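Local coordinates for protein serine protease inhibitor 1 (Coprinopsis cinerea, PDB 3VWC) that probably inhibits serine endopeptidases, as a small single-domain beta-trefoil protein of the I66 inhibitor family, at residues R32-N40 and V110-V120; M79-T87 and T98-W108. All blocks are in the same frame, centred on the assembly; numbering follows the deposited sequence. Where two conformers were deposited one is given.

Contact 1 of 2, residues R32-N40 and V110-V120; sequences RIRVLPEDN and VPADAEELQQV
With its first torsion at -46°, which places CG beside the backbone N, Arg-34 runs extended as far as NE and then turns, bringing its guanidinium edge to the backbone carbonyl of Leu-117. Arg-34 NH1 donates to Leu-117 O over 2.9 Å, and the oxygen lies only 4° out of the guanidinium plane while the donor sits in the carbonyl plane, geometry consistent with this one bond orienting the arginine end. That carbonyl belongs to a type II turn, Glu-115 to Gln-118, in which Leu-117 has a positive phi. The turn is braced by Glu-115 N donating to Gln-118 OE1 at 2.9 Å, from above the amide plane. Backbone bonds flank the single bridge of Arg-34 with Gln-119: Val-120 N to Ile-33 O (2.8 Å) and Val-35 N to Gln-118 O (3.0 Å). One step further on, at the turn, Leu-117 N donates to Val-35 O (2.7 Å). In beta-trefoil terms, the long loop between strands 107-109 and 121-123 folds along the end of strand 31-35, whose Ile-33 and Arg-34 form backbone hydrogen bonds with Leu-71 and Gly-19 respectively. Val-35 is modelled in two conformers; in the one given its CG1 meets the Val-110 methyls tip to tip, a contact that is doubtful because it depends on the conformer. Farther out, the Leu-117 side chain crosses Pro-37 at about a right angle, CD2 3.8 Å from Pro-37 CD. Glu-116 crosses the same proline obliquely, its OE1 3.5 Å from Pro-37 CB, and OE2 accepts from a water that in turn accepts from Glu-38 N.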
loop_
_atom_site.group_PDB
_atom_site.type_symbol
_atom_site.label_atom_id
_atom_site.label_comp_id
_atom_site.label_asym_id
_atom_site.label_seq_id
_atom_site.Cartn_x
_atom_site.Cartn_y
_atom_site.Cartn_z
ATOM N N ARG A 32 -7.981 8.942 -2.196
ATOM C CA ARG A 32 -7.399 8.276 -1.017
ATOM C C ARG A 32 -7.345 6.777 -1.215
ATOM O O ARG A 32 -8.320 6.140 -1.657
ATOM C CB ARG A 32 -8.216 8.579 0.237
ATOM C CG ARG A 32 -8.019 9.979 0.800
ATOM C CD ARG A 32 -8.956 10.173 2.031
ATOM N NE ARG A 32 -8.978 11.566 2.461
ATOM C CZ ARG A 32 -9.354 12.007 3.669
ATOM N NH1 ARG A 32 -9.695 11.169 4.676
ATOM N NH2 ARG A 32 -9.282 13.306 3.896
ATOM N N ILE A 33 -6.204 6.217 -0.804
ATOM C CA ILE A 33 -6.115 4.784 -0.633
ATOM C C ILE A 33 -6.496 4.443 0.784
ATOM O O ILE A 33 -6.045 5.081 1.709
ATOM C CB ILE A 33 -4.696 4.238 -0.975
ATOM C CG1 ILE A 33 -4.314 4.510 -2.451
ATOM C CG2 ILE A 33 -4.641 2.731 -0.661
ATOM C CD1 ILE A 33 -5.277 3.960 -3.456
ATOM N N ARG A 34 -7.441 3.520 0.916
ATOM C CA ARG A 34 -8.085 3.291 2.220
ATOM C C ARG A 34 -8.029 1.822 2.660
ATOM O O ARG A 34 -7.886 0.902 1.841
ATOM C CB ARG A 34 -9.539 3.758 2.201
ATOM C CG ARG A 34 -9.782 5.128 1.588
ATOM C CD ARG A 34 -11.297 5.299 1.363
ATOM N NE ARG A 34 -11.593 6.548 0.673
ATOM C CZ ARG A 34 -11.954 7.662 1.292
ATOM N NH1 ARG A 34 -11.985 7.707 2.624
ATOM N NH2 ARG A 34 -12.288 8.742 0.591
ATOM N N VAL A 35 -8.280 1.583 3.958
ATOM C CA VAL A 35 -8.735 0.254 4.329
ATOM C C VAL A 35 -10.231 0.130 4.055
ATOM O O VAL A 35 -10.983 1.072 4.300
ATOM C CB VAL A 35 -8.401 -0.130 5.782
ATOM C CG1 VAL A 35 -6.905 -0.570 5.904
ATOM C CG2 VAL A 35 -8.765 0.975 6.741
ATOM N N LEU A 36 -10.621 -0.968 3.424
ATOM C CA LEU A 36 -11.986 -1.084 2.850
ATOM C C LEU A 36 -12.881 -1.988 3.679
ATOM O O LEU A 36 -12.436 -3.023 4.128
ATOM C CB LEU A 36 -11.887 -1.632 1.416
ATOM C CG LEU A 36 -11.067 -0.714 0.486
ATOM C CD1 LEU A 36 -10.829 -1.343 -0.882
ATOM C CD2 LEU A 36 -11.761 0.648 0.291
ATOM N N PRO A 37 -14.187 -1.651 3.776
ATOM C CA PRO A 37 -15.129 -2.663 4.257
ATOM C C PRO A 37 -15.125 -3.910 3.369
ATOM O O PRO A 37 -14.934 -3.804 2.142
ATOM C CB PRO A 37 -16.489 -1.954 4.132
ATOM C CG PRO A 37 -16.201 -0.488 3.972
ATOM C CD PRO A 37 -14.868 -0.471 3.223
ATOM N N GLU A 38 -15.349 -5.077 3.975
ATOM C CA GLU A 38 -15.582 -6.315 3.244
ATOM C C GLU A 38 -16.638 -6.149 2.149
ATOM O O GLU A 38 -16.513 -6.718 1.068
ATOM C CB GLU A 38 -16.005 -7.433 4.201
ATOM C CG GLU A 38 -14.855 -8.076 4.996
ATOM C CD GLU A 38 -13.713 -8.622 4.125
ATOM O OE1 GLU A 38 -12.758 -7.861 3.829
ATOM O OE2 GLU A 38 -13.717 -9.837 3.822
ATOM N N ASP A 39 -17.669 -5.360 2.432
ATOM C CA ASP A 39 -18.765 -5.197 1.483
ATOM C C ASP A 39 -18.578 -4.044 0.509
ATOM O O ASP A 39 -19.504 -3.688 -0.225
ATOM C CB ASP A 39 -20.116 -5.096 2.221
ATOM C CG ASP A 39 -20.375 -3.708 2.814
ATOM O OD1 ASP A 39 -19.442 -2.877 2.899
ATOM O OD2 ASP A 39 -21.532 -3.453 3.217
ATOM N N ASN A 40 -17.374 -3.487 0.469
ATOM C CA ASN A 40 -17.088 -2.365 -0.399
ATOM C C ASN A 40 -15.602 -2.338 -0.766
ATOM O O ASN A 40 -14.888 -1.395 -0.385
ATOM C CB ASN A 40 -17.517 -1.056 0.287
ATOM C CG ASN A 40 -17.388 0.155 -0.619
ATOM O OD1 ASN A 40 -17.399 1.301 -0.149
ATOM N ND2 ASN A 40 -17.266 -0.087 -1.922
ATOM N N VAL A 110 -0.907 1.376 8.263
ATOM C CA VAL A 110 -2.336 1.410 8.651
ATOM C C VAL A 110 -2.332 1.458 10.183
ATOM O O VAL A 110 -1.852 0.513 10.832
ATOM C CB VAL A 110 -3.051 0.131 8.161
ATOM C CG1 VAL A 110 -4.504 0.027 8.784
ATOM C CG2 VAL A 110 -3.151 0.176 6.671
ATOM N N PRO A 111 -2.801 2.574 10.790
ATOM C CA PRO A 111 -2.789 2.610 12.268
ATOM C C PRO A 111 -3.585 1.465 12.887
ATOM O O PRO A 111 -4.598 0.990 12.332
ATOM C CB PRO A 111 -3.464 3.948 12.603
ATOM C CG PRO A 111 -3.355 4.793 11.354
ATOM C CD PRO A 111 -3.364 3.819 10.191
ATOM N N ALA A 112 -3.184 1.086 14.101
ATOM C CA ALA A 112 -3.792 -0.114 14.712
ATOM C C ALA A 112 -5.246 0.083 14.991
ATOM O O ALA A 112 -6.046 -0.879 14.946
ATOM C CB ALA A 112 -3.028 -0.543 15.948
ATOM N N ASP A 113 -5.623 1.339 15.214
ATOM C CA ASP A 113 -7.031 1.683 15.480
ATOM C C ASP A 113 -7.795 2.131 14.208
ATOM O O ASP A 113 -8.837 2.822 14.318
ATOM C CB ASP A 113 -7.118 2.731 16.611
ATOM C CG ASP A 113 -6.646 4.102 16.180
ATOM O OD1 ASP A 113 -7.051 5.096 16.811
ATOM O OD2 ASP A 113 -5.808 4.162 15.275
ATOM N N ALA A 114 -7.229 1.894 13.010
ATOM C CA ALA A 114 -7.850 2.396 11.813
ATOM C C ALA A 114 -9.302 1.911 11.710
ATOM O O ALA A 114 -9.632 0.766 12.063
ATOM C CB ALA A 114 -7.070 1.924 10.572
ATOM N N GLU A 115 -10.181 2.807 11.303
ATOM C CA GLU A 115 -11.541 2.436 10.958
ATOM C C GLU A 115 -11.703 2.087 9.464
ATOM O O GLU A 115 -10.897 2.494 8.584
ATOM C CB GLU A 115 -12.445 3.646 11.264
ATOM C CG GLU A 115 -12.475 4.059 12.697
ATOM C CD GLU A 115 -13.485 5.199 12.921
ATOM O OE1 GLU A 115 -14.421 4.973 13.690
ATOM O OE2 GLU A 115 -13.389 6.275 12.285
ATOM N N GLU A 116 -12.821 1.437 9.141
ATOM C CA GLU A 116 -13.146 1.218 7.744
ATOM C C GLU A 116 -13.244 2.548 7.020
ATOM O O GLU A 116 -13.759 3.528 7.572
ATOM C CB GLU A 116 -14.462 0.420 7.631
ATOM C CG GLU A 116 -14.288 -0.974 8.143
ATOM C CD GLU A 116 -15.515 -1.867 8.014
ATOM O OE1 GLU A 116 -16.575 -1.371 7.579
ATOM O OE2 GLU A 116 -15.400 -3.057 8.391
ATOM N N LEU A 117 -12.684 2.571 5.794
ATOM C CA LEU A 117 -12.578 3.776 4.927
ATOM C C LEU A 117 -11.451 4.749 5.313
ATOM O O LEU A 117 -11.193 5.731 4.612
ATOM C CB LEU A 117 -13.935 4.520 4.733
ATOM C CG LEU A 117 -15.020 3.672 4.066
ATOM C CD1 LEU A 117 -16.383 4.408 4.067
ATOM C CD2 LEU A 117 -14.644 3.313 2.643
ATOM N N GLN A 118 -10.738 4.464 6.398
ATOM C CA GLN A 118 -9.690 5.377 6.834
ATOM C C GLN A 118 -8.519 5.289 5.853
ATOM O O GLN A 118 -8.191 4.179 5.388
ATOM C CB GLN A 118 -9.238 5.026 8.253
ATOM C CG GLN A 118 -8.286 6.081 8.814
ATOM C CD GLN A 118 -8.011 5.899 10.289
ATOM O OE1 GLN A 118 -8.904 5.452 11.045
ATOM N NE2 GLN A 118 -6.844 6.305 10.729
ATOM N N GLN A 119 -7.849 6.434 5.622
ATOM C CA GLN A 119 -6.739 6.508 4.623
ATOM C C GLN A 119 -5.449 5.859 5.126
ATOM O O GLN A 119 -5.057 6.032 6.286
ATOM C CB GLN A 119 -6.474 7.956 4.238
ATOM C CG GLN A 119 -5.518 8.056 3.055
ATOM C CD GLN A 119 -5.404 9.443 2.474
ATOM O OE1 GLN A 119 -4.830 9.621 1.384
ATOM N NE2 GLN A 119 -5.966 10.416 3.144
ATOM N N VAL A 120 -4.775 5.140 4.234
ATOM C CA VAL A 120 -3.450 4.605 4.526
ATOM C C VAL A 120 -2.448 5.754 4.644
ATOM O O VAL A 120 -2.523 6.756 3.930
ATOM C CB VAL A 120 -3.065 3.633 3.398
ATOM C CG1 VAL A 120 -1.626 3.112 3.592
ATOM C CG2 VAL A 120 -4.029 2.451 3.369
HETATM O O HOH W 1 -15.979 -4.849 6.792
#

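Contact 2 of 2, residues M79-T87 and T98-W108; sequences MEDKKWIVT and TVVNASTEHGW
Trp-84 lies between two neighbours, its six-membered ring taking the edge of Trp-108 on one face and the Asn-101 side chain on the other. The ring planes of the tryptophans stand at 75° with centroids 4.5 Å apart (six-membered ring of Trp-84, five-membered ring of Trp-108), a T-shaped stack in which Trp-108 NE1 comes within 3.4 Å of Trp-84 CZ3. Across the ring the Asn-101 amide stands almost perpendicular to the indole, and Asn-101 CB is 3.6 Å from Trp-84 CZ3. A chi2 of 90° turns the Trp-84 indole broadside to both partners, and its NE1 is satisfied by Val-64 O. Val-99 joins the two indoles: its CG1 is 3.7 Å from Trp-84 CE3 and also lies over a face of Trp-108.

The backbone behind this cluster is one of the antiparallel hairpins of the beta-trefoil, strands 84-88 and 96-101; Trp-84 and Val-86 also form backbone hydrogen bonds with Tyr-55 and Ser-1 respectively. Ile-85 and Val-100 form a hydrogen-bonded pair, Ile-85 N to Val-100 O measuring 2.7 Å and nearly straight. Val-86 opposite Val-99 is a non-hydrogen-bonded pair, and Thr-87 with Thr-98 is again hydrogen-bonded. A water bridges Thr-87 OG1, Thr-98 OG1 and Ile-85 O, and Thr-98 OG1 is also hydrogen-bonded to Gln-89 NE2.

At the other end Ala-102 N donates to Lys-83 O (2.9 Å). Beyond it Ser-103 OG, set by a chi1 of 59° between its backbone N and carbonyl carbon, gives a short 2.5 Å bond to Asp-81 OD1 from above the carboxylate plane. A second water donates to both Ser-103 OG and Lys-83 O.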
loop_
_atom_site.group_PDB
_atom_site.type_symbol
_atom_site.label_atom_id
_atom_site.label_comp_id
_atom_site.label_asym_id
_atom_site.label_seq_id
_atom_site.Cartn_x
_atom_site.Cartn_y
_atom_site.Cartn_z
ATOM N N MET A 79 1.929 13.944 -9.521
ATOM C CA MET A 79 2.480 13.542 -8.228
ATOM C C MET A 79 3.872 12.926 -8.352
ATOM O O MET A 79 4.146 12.099 -9.227
ATOM C CB MET A 79 1.531 12.581 -7.500
ATOM C CG MET A 79 0.135 13.185 -7.260
ATOM S SD MET A 79 -0.856 12.177 -6.139
ATOM C CE MET A 79 -0.060 12.587 -4.603
ATOM N N GLU A 80 4.736 13.353 -7.448
ATOM C CA GLU A 80 6.099 12.880 -7.430
ATOM C C GLU A 80 6.194 11.652 -6.537
ATOM O O GLU A 80 5.235 11.275 -5.836
ATOM C CB GLU A 80 7.040 13.978 -6.926
ATOM C CG GLU A 80 7.277 15.111 -7.954
ATOM C CD GLU A 80 7.688 14.597 -9.360
ATOM O OE1 GLU A 80 8.754 13.944 -9.489
ATOM O OE2 GLU A 80 6.965 14.877 -10.351
ATOM N N ASP A 81 7.313 10.958 -6.677
ATOM C CA ASP A 81 7.648 9.860 -5.776
ATOM C C ASP A 81 6.739 8.645 -5.927
ATOM O O ASP A 81 6.288 8.081 -4.922
ATOM C CB ASP A 81 7.688 10.360 -4.340
ATOM C CG ASP A 81 8.509 11.620 -4.180
ATOM O OD1 ASP A 81 9.718 11.611 -4.491
ATOM O OD2 ASP A 81 7.978 12.603 -3.648
ATOM N N LYS A 82 6.619 8.145 -7.156
ATOM C CA LYS A 82 5.790 7.004 -7.443
ATOM C C LYS A 82 6.481 5.645 -7.339
ATOM O O LYS A 82 5.878 4.637 -7.583
ATOM C CB LYS A 82 5.176 7.121 -8.850
ATOM C CG LYS A 82 4.348 8.368 -9.033
ATOM C CD LYS A 82 3.511 8.272 -10.298
ATOM C CE LYS A 82 2.783 9.587 -10.565
ATOM N NZ LYS A 82 2.457 9.710 -12.011
ATOM N N LYS A 83 7.761 5.630 -6.987
ATOM C CA LYS A 83 8.500 4.362 -6.930
ATOM C C LYS A 83 8.567 3.845 -5.487
ATOM O O LYS A 83 8.785 4.601 -4.563
ATOM C CB LYS A 83 9.951 4.584 -7.430
ATOM C CG LYS A 83 10.111 4.615 -8.949
ATOM C CD LYS A 83 11.612 4.855 -9.299
ATOM C CE LYS A 83 11.882 4.786 -10.798
ATOM N NZ LYS A 83 13.316 4.458 -11.138
ATOM N N TRP A 84 8.300 2.549 -5.342
ATOM C CA TRP A 84 8.248 1.854 -4.017
ATOM C C TRP A 84 9.183 0.643 -3.980
ATOM O O TRP A 84 9.333 -0.086 -4.995
ATOM C CB TRP A 84 6.815 1.348 -3.768
ATOM C CG TRP A 84 5.807 2.484 -3.784
ATOM C CD1 TRP A 84 5.128 2.947 -4.870
ATOM C CD2 TRP A 84 5.462 3.339 -2.688
ATOM N NE1 TRP A 84 4.336 4.020 -4.507
ATOM C CE2 TRP A 84 4.517 4.282 -3.172
ATOM C CE3 TRP A 84 5.839 3.383 -1.327
ATOM C CZ2 TRP A 84 3.976 5.287 -2.370
ATOM C CZ3 TRP A 84 5.284 4.409 -0.507
ATOM C CH2 TRP A 84 4.320 5.321 -1.041
ATOM N N ILE A 85 9.763 0.450 -2.799
ATOM C CA ILE A 85 10.611 -0.711 -2.501
ATOM C C ILE A 85 9.690 -1.684 -1.755
ATOM O O ILE A 85 9.108 -1.350 -0.688
ATOM C CB ILE A 85 11.813 -0.284 -1.635
ATOM C CG1 ILE A 85 12.659 0.790 -2.349
ATOM C CG2 ILE A 85 12.690 -1.516 -1.206
ATOM C CD1 ILE A 85 13.236 0.394 -3.687
ATOM N N VAL A 86 9.477 -2.844 -2.361
ATOM C CA VAL A 86 8.546 -3.826 -1.853
ATOM C C VAL A 86 9.356 -5.031 -1.375
ATOM O O VAL A 86 10.041 -5.669 -2.177
ATOM C CB VAL A 86 7.483 -4.209 -2.874
ATOM C CG1 VAL A 86 6.502 -5.207 -2.282
ATOM C CG2 VAL A 86 6.727 -2.937 -3.404
ATOM N N THR A 87 9.335 -5.290 -0.062
ATOM C CA THR A 87 10.297 -6.260 0.467
ATOM C C THR A 87 9.548 -7.370 1.200
ATOM O O THR A 87 8.795 -7.084 2.153
ATOM C CB THR A 87 11.220 -5.559 1.474
ATOM O OG1 THR A 87 11.864 -4.417 0.855
ATOM C CG2 THR A 87 12.343 -6.511 1.897
ATOM N N THR A 98 6.743 -5.315 3.470
ATOM C CA THR A 98 6.692 -3.852 3.701
ATOM C C THR A 98 6.753 -3.128 2.357
ATOM O O THR A 98 7.231 -3.672 1.349
ATOM C CB THR A 98 7.881 -3.369 4.570
ATOM O OG1 THR A 98 9.099 -3.872 3.985
ATOM C CG2 THR A 98 7.742 -3.981 5.979
ATOM N N VAL A 99 6.238 -1.889 2.347
ATOM C CA VAL A 99 6.199 -1.068 1.124
ATOM C C VAL A 99 6.766 0.285 1.505
ATOM O O VAL A 99 6.126 1.030 2.273
ATOM C CB VAL A 99 4.746 -0.907 0.583
ATOM C CG1 VAL A 99 4.782 -0.109 -0.705
ATOM C CG2 VAL A 99 4.127 -2.260 0.373
ATOM N N VAL A 100 7.988 0.610 1.023
ATOM C CA VAL A 100 8.705 1.807 1.449
ATOM C C VAL A 100 9.043 2.696 0.249
ATOM O O VAL A 100 9.472 2.223 -0.780
ATOM C CB VAL A 100 10.021 1.452 2.206
ATOM C CG1 VAL A 100 10.760 2.720 2.623
ATOM C CG2 VAL A 100 9.651 0.703 3.482
ATOM N N ASN A 101 8.739 3.987 0.343
ATOM C CA ASN A 101 8.960 4.830 -0.843
ATOM C C ASN A 101 10.468 4.873 -1.167
ATOM O O ASN A 101 11.266 5.183 -0.277
ATOM C CB ASN A 101 8.406 6.252 -0.602
ATOM C CG ASN A 101 8.197 6.988 -1.886
ATOM O OD1 ASN A 101 7.103 6.941 -2.495
ATOM N ND2 ASN A 101 9.180 7.801 -2.230
ATOM N N ALA A 102 10.796 4.738 -2.449
ATOM C CA ALA A 102 12.200 4.722 -2.896
ATOM C C ALA A 102 12.924 6.063 -2.714
ATOM O O ALA A 102 14.150 6.089 -2.499
ATOM C CB ALA A 102 12.283 4.275 -4.334
ATOM N N SER A 103 12.182 7.168 -2.829
ATOM C CA SER A 103 12.771 8.490 -2.704
ATOM C C SER A 103 12.598 9.138 -1.333
ATOM O O SER A 103 13.554 9.715 -0.793
ATOM C CB SER A 103 12.317 9.386 -3.860
ATOM O OG SER A 103 10.906 9.485 -3.867
ATOM N N THR A 104 11.421 8.976 -0.696
ATOM C CA THR A 104 11.184 9.646 0.574
ATOM C C THR A 104 11.593 8.810 1.790
ATOM O O THR A 104 11.712 9.336 2.894
ATOM C CB THR A 104 9.719 10.063 0.753
ATOM O OG1 THR A 104 8.916 8.875 0.915
ATOM C CG2 THR A 104 9.206 10.839 -0.465
ATOM N N GLU A 105 11.709 7.498 1.586
ATOM C CA GLU A 105 12.055 6.539 2.615
ATOM C C GLU A 105 10.980 6.339 3.683
ATOM O O GLU A 105 11.239 5.759 4.743
ATOM C CB GLU A 105 13.445 6.823 3.225
ATOM C CG GLU A 105 14.511 6.917 2.148
ATOM C CD GLU A 105 15.893 7.137 2.712
ATOM O OE1 GLU A 105 16.009 7.452 3.923
ATOM O OE2 GLU A 105 16.856 6.985 1.933
ATOM N N HIS A 106 9.750 6.759 3.357
ATOM C CA HIS A 106 8.618 6.586 4.268
ATOM C C HIS A 106 7.743 5.497 3.679
ATOM O O HIS A 106 7.613 5.371 2.460
ATOM C CB HIS A 106 7.838 7.885 4.346
ATOM C CG HIS A 106 8.576 8.983 5.031
ATOM N ND1 HIS A 106 8.018 10.222 5.273
ATOM C CD2 HIS A 106 9.827 9.022 5.539
ATOM C CE1 HIS A 106 8.902 10.980 5.900
ATOM N NE2 HIS A 106 10.002 10.269 6.096
ATOM N N GLY A 107 7.144 4.660 4.541
ATOM C CA GLY A 107 6.468 3.462 4.076
ATOM C C GLY A 107 4.971 3.455 4.426
ATOM O O GLY A 107 4.519 4.273 5.235
ATOM N N TRP A 108 4.242 2.478 3.887
ATOM C CA TRP A 108 2.805 2.391 4.124
ATOM C C TRP A 108 2.588 2.021 5.595
ATOM O O TRP A 108 3.191 1.033 6.095
ATOM C CB TRP A 108 2.176 1.343 3.244
ATOM C CG TRP A 108 2.129 1.600 1.754
ATOM C CD1 TRP A 108 2.780 2.588 1.046
ATOM C CD2 TRP A 108 1.428 0.815 0.832
ATOM N NE1 TRP A 108 2.475 2.470 -0.285
ATOM C CE2 TRP A 108 1.681 1.363 -0.458
ATOM C CE3 TRP A 108 0.623 -0.351 0.945
ATOM C CZ2 TRP A 108 1.144 0.784 -1.621
ATOM C CZ3 TRP A 108 0.066 -0.913 -0.231
ATOM C CH2 TRP A 108 0.324 -0.323 -1.496
HETATM O O HOH W 2 9.656 7.283 -5.230
HETATM O O HOH W 3 10.146 -2.440 1.699
#

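Overall arrangement
Contacts 1 and 2 lie on opposite sides of the chain's centre, their centres about 11 Å and 9 Å from it and about 19 Å from each other. In sequence, the hairpin of contact 2 is nested inside the loop closed by contact 1. They touch where Val-120 CG1 packs 4.2 Å from Trp-108 CB. Leu-71 in strand 70-73 is a shared neighbour: Ile-33 and Val-120 of contact 1 and Trp-84 and Trp-108 of contact 2 all rest side chains on it, which links both contacts to strand 70-73. The assembly is a single chain, without a bound protease, so neither contact can be assigned to the inhibitory surface on this geometry.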